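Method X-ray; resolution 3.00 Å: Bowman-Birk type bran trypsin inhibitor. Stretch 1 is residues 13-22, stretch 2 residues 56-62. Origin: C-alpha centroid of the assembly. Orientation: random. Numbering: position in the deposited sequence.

Stretch 1 13-22: RLPTKPDPPQ
Stretch 2 56-62: DIYWGAD

Packing of a proline-rich loop (13-22) against the end of a β-strand and the turn that follows it (56-62) in a Bowman-Birk type bran trypsin inhibitor. The two stretches belong to one chain, run antiparallel where they meet, and bury 436 Å² between them, most of it around W59, Q22 and P20. Stretch 1 has no regular helix or strand, though R13 and Q22, at its two ends, are extended: it leaves R13 and L14, loops through T16 and K17, and returns so that L14 N donates to Q22 O (3.2 Å). Stretch 2 is extended through W59 (phi/psi -122/104), almost fully extended at G60 (-173/171), and bends at A61 (-58/-57).

Register is set by Q22 (-117/124) opposite W59, a non-hydrogen-bonded antiparallel pair with CA to CA 4.1 Å; farther along, P20 CA lies 5.1 Å from G60 CA. Two CA-H...O contacts tie the pair together, W59 CA to P21 O at 3.6 Å and Q22 CA to Y58 O at 3.4 Å. Just beyond it, G60 N donates to P21 O at 3.1 Å, a weak hydrogen bond because the N-H...O angle is only 131°. Proline has no amide hydrogen, so P20 and P21 have no backbone N-H to donate; the P21 carbonyl accepts from G60 N.

W59 covers the most surface. Its CB and that of Q22 lie on the same face of the sheet, and with chi1 t (-178°) and chi2 -12° the indole reaches back over stretch 1. Q22, chi1 m (-50°), chi2 t (-168°) and chi3 -53°, lays its aliphatic part over one ring face: CG sits 3.9 Å from the centroid of the five-membered ring, 10° off the normal, a CH-pi contact. The amide continues over that face, with Q22 NE2 2.9 Å from W59 CE3; NE2 is hydrogen-bonded elsewhere in the structure, while Q22 OE1 accepts a weak bond from T16 OG1 (3.4 Å; T16 chi1 p, 67°).

Prolines line other parts of the indole. P18, pucker C-gamma endo, places CB 3.6 Å from W59 CZ2 on the six-membered ring. P20, also C-gamma endo, follows a cis peptide bond after D19 and has phi/psi -75/171; its CG lies 3.5 Å from W59 CD1, and P20 O comes within 2.6 Å of W59 NE1. The same proline packs onto the turn, CG 3.3 Å from G60 CA and CB 3.4 Å from A61 N. G60 presents no side chain there; a CB would point away from stretch 1 and fall 2.3 Å from Y58 OH. P21 (-60/163, C-gamma exo) turns its CB away and contributes chiefly its carbonyl, which is also 3.3 Å from W59 CD1.

On the other side of Y58 in sequence, I57 (chi1 m, chi2 t) supplies an apolar patch: its CG2 meets Q22 CB at 3.8 Å, and its CD1 meets CD2 of L14 (chi1 m, chi2 p) at 3.8 Å.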

# COMPACT_ATOMS: atom_id res chain seq x y z
N ARG A 13 -2.94 -10.13 -5.59
CA ARG A 13 -2.58 -9.11 -4.62
C ARG A 13 -2.71 -7.74 -5.25
O ARG A 13 -2.13 -7.48 -6.30
CB ARG A 13 -1.14 -9.29 -4.13
CG ARG A 13 -0.60 -8.06 -3.45
CD ARG A 13 0.70 -8.32 -2.72
NE ARG A 13 1.07 -7.15 -1.93
CZ ARG A 13 1.83 -7.20 -0.85
NH1 ARG A 13 2.12 -6.10 -0.18
NH2 ARG A 13 2.29 -8.37 -0.44
N LEU A 14 -3.48 -6.87 -4.60
CA LEU A 14 -3.68 -5.53 -5.13
C LEU A 14 -2.35 -4.82 -5.23
O LEU A 14 -1.39 -5.14 -4.52
CB LEU A 14 -4.62 -4.72 -4.23
CG LEU A 14 -6.12 -4.98 -4.34
CD1 LEU A 14 -6.47 -6.43 -4.04
CD2 LEU A 14 -6.83 -4.05 -3.39
N PRO A 15 -2.25 -3.85 -6.14
CA PRO A 15 -0.98 -3.13 -6.28
C PRO A 15 -0.82 -2.12 -5.13
O PRO A 15 0.28 -1.64 -4.88
CB PRO A 15 -1.12 -2.45 -7.64
CG PRO A 15 -2.61 -2.15 -7.69
CD PRO A 15 -3.24 -3.42 -7.15
N THR A 16 -1.94 -1.83 -4.45
CA THR A 16 -2.00 -0.88 -3.33
C THR A 16 -1.00 -1.12 -2.19
O THR A 16 -0.52 -2.23 -2.00
CB THR A 16 -3.42 -0.84 -2.77
OG1 THR A 16 -3.75 -2.10 -2.16
CG2 THR A 16 -4.40 -0.56 -3.89
N LYS A 17 -0.72 -0.08 -1.41
CA LYS A 17 0.29 -0.17 -0.37
C LYS A 17 -0.09 -0.01 1.11
O LYS A 17 0.59 0.67 1.86
CB LYS A 17 1.42 0.81 -0.68
CG LYS A 17 2.00 0.71 -2.08
CD LYS A 17 2.88 1.93 -2.42
CE LYS A 17 3.56 1.81 -3.81
NZ LYS A 17 4.27 3.07 -4.23
N PRO A 18 -1.20 -0.60 1.55
CA PRO A 18 -1.45 -0.40 2.97
C PRO A 18 -0.67 -1.50 3.70
O PRO A 18 0.12 -2.22 3.08
CB PRO A 18 -2.95 -0.60 3.08
CG PRO A 18 -3.20 -1.66 2.05
CD PRO A 18 -2.39 -1.14 0.88
N ASP A 19 -0.88 -1.62 5.01
CA ASP A 19 -0.25 -2.67 5.80
C ASP A 19 -1.29 -3.18 6.77
O ASP A 19 -1.71 -2.43 7.65
CB ASP A 19 0.93 -2.16 6.61
CG ASP A 19 1.65 -3.30 7.33
OD1 ASP A 19 2.34 -3.05 8.34
OD2 ASP A 19 1.52 -4.44 6.86
N PRO A 20 -1.71 -4.45 6.65
CA PRO A 20 -1.34 -5.52 5.72
C PRO A 20 -1.90 -5.36 4.31
O PRO A 20 -2.75 -4.50 4.05
CB PRO A 20 -1.90 -6.75 6.39
CG PRO A 20 -3.18 -6.23 6.88
CD PRO A 20 -2.76 -4.94 7.55
N PRO A 21 -1.45 -6.21 3.37
CA PRO A 21 -1.93 -6.14 1.99
C PRO A 21 -3.42 -6.35 1.88
O PRO A 21 -4.07 -6.82 2.80
CB PRO A 21 -1.13 -7.24 1.30
CG PRO A 21 0.15 -7.21 2.03
CD PRO A 21 -0.30 -7.12 3.47
N GLN A 22 -3.97 -5.96 0.73
CA GLN A 22 -5.39 -6.12 0.47
C GLN A 22 -5.38 -7.07 -0.69
O GLN A 22 -4.73 -6.81 -1.70
CB GLN A 22 -6.01 -4.79 0.05
CG GLN A 22 -5.67 -3.66 0.99
CD GLN A 22 -6.50 -2.42 0.76
OE1 GLN A 22 -6.58 -1.92 -0.37
NE2 GLN A 22 -7.11 -1.91 1.82
N ASP A 56 -14.79 -9.45 -3.59
CA ASP A 56 -14.81 -8.95 -2.24
C ASP A 56 -13.32 -8.92 -1.91
O ASP A 56 -12.59 -9.89 -2.17
CB ASP A 56 -15.56 -9.92 -1.32
CG ASP A 56 -16.54 -9.22 -0.41
OD1 ASP A 56 -16.11 -8.38 0.40
OD2 ASP A 56 -17.75 -9.52 -0.50
N ILE A 57 -12.84 -7.80 -1.38
CA ILE A 57 -11.42 -7.71 -1.06
C ILE A 57 -11.19 -7.90 0.42
O ILE A 57 -11.78 -7.20 1.24
CB ILE A 57 -10.80 -6.36 -1.45
CG1 ILE A 57 -10.99 -6.11 -2.94
CG2 ILE A 57 -9.31 -6.38 -1.13
CD1 ILE A 57 -10.56 -4.72 -3.39
N TYR A 58 -10.32 -8.86 0.73
CA TYR A 58 -9.94 -9.16 2.11
C TYR A 58 -8.69 -8.33 2.34
O TYR A 58 -7.84 -8.23 1.45
CB TYR A 58 -9.59 -10.63 2.27
CG TYR A 58 -8.95 -10.96 3.58
CD1 TYR A 58 -9.66 -10.89 4.77
CD2 TYR A 58 -7.63 -11.36 3.64
CE1 TYR A 58 -9.07 -11.21 5.98
CE2 TYR A 58 -7.02 -11.69 4.85
CZ TYR A 58 -7.74 -11.61 6.00
OH TYR A 58 -7.14 -11.92 7.19
N TRP A 59 -8.60 -7.74 3.52
CA TRP A 59 -7.46 -6.91 3.88
C TRP A 59 -6.86 -7.53 5.12
O TRP A 59 -7.41 -7.40 6.20
CB TRP A 59 -7.96 -5.51 4.18
CG TRP A 59 -6.91 -4.50 4.52
CD1 TRP A 59 -5.59 -4.74 4.80
CD2 TRP A 59 -7.11 -3.09 4.65
NE1 TRP A 59 -4.96 -3.55 5.11
CE2 TRP A 59 -5.87 -2.52 5.03
CE3 TRP A 59 -8.22 -2.25 4.49
CZ2 TRP A 59 -5.72 -1.15 5.24
CZ3 TRP A 59 -8.06 -0.90 4.71
CH2 TRP A 59 -6.82 -0.36 5.08
N GLY A 60 -5.74 -8.23 4.97
CA GLY A 60 -5.13 -8.84 6.13
C GLY A 60 -3.78 -9.47 5.84
O GLY A 60 -3.36 -9.58 4.69
N ALA A 61 -3.11 -9.88 6.91
CA ALA A 61 -1.81 -10.50 6.80
C ALA A 61 -1.85 -11.75 5.94
O ALA A 61 -1.14 -11.83 4.95
CB ALA A 61 -1.30 -10.86 8.16
N ASP A 62 -2.70 -12.70 6.31
CA ASP A 62 -2.84 -13.97 5.61
C ASP A 62 -3.98 -14.01 4.59
O ASP A 62 -5.14 -13.88 4.96
CB ASP A 62 -3.04 -15.08 6.64
CG ASP A 62 -3.10 -16.48 6.02
OD1 ASP A 62 -3.02 -17.47 6.79
OD2 ASP A 62 -3.23 -16.58 4.78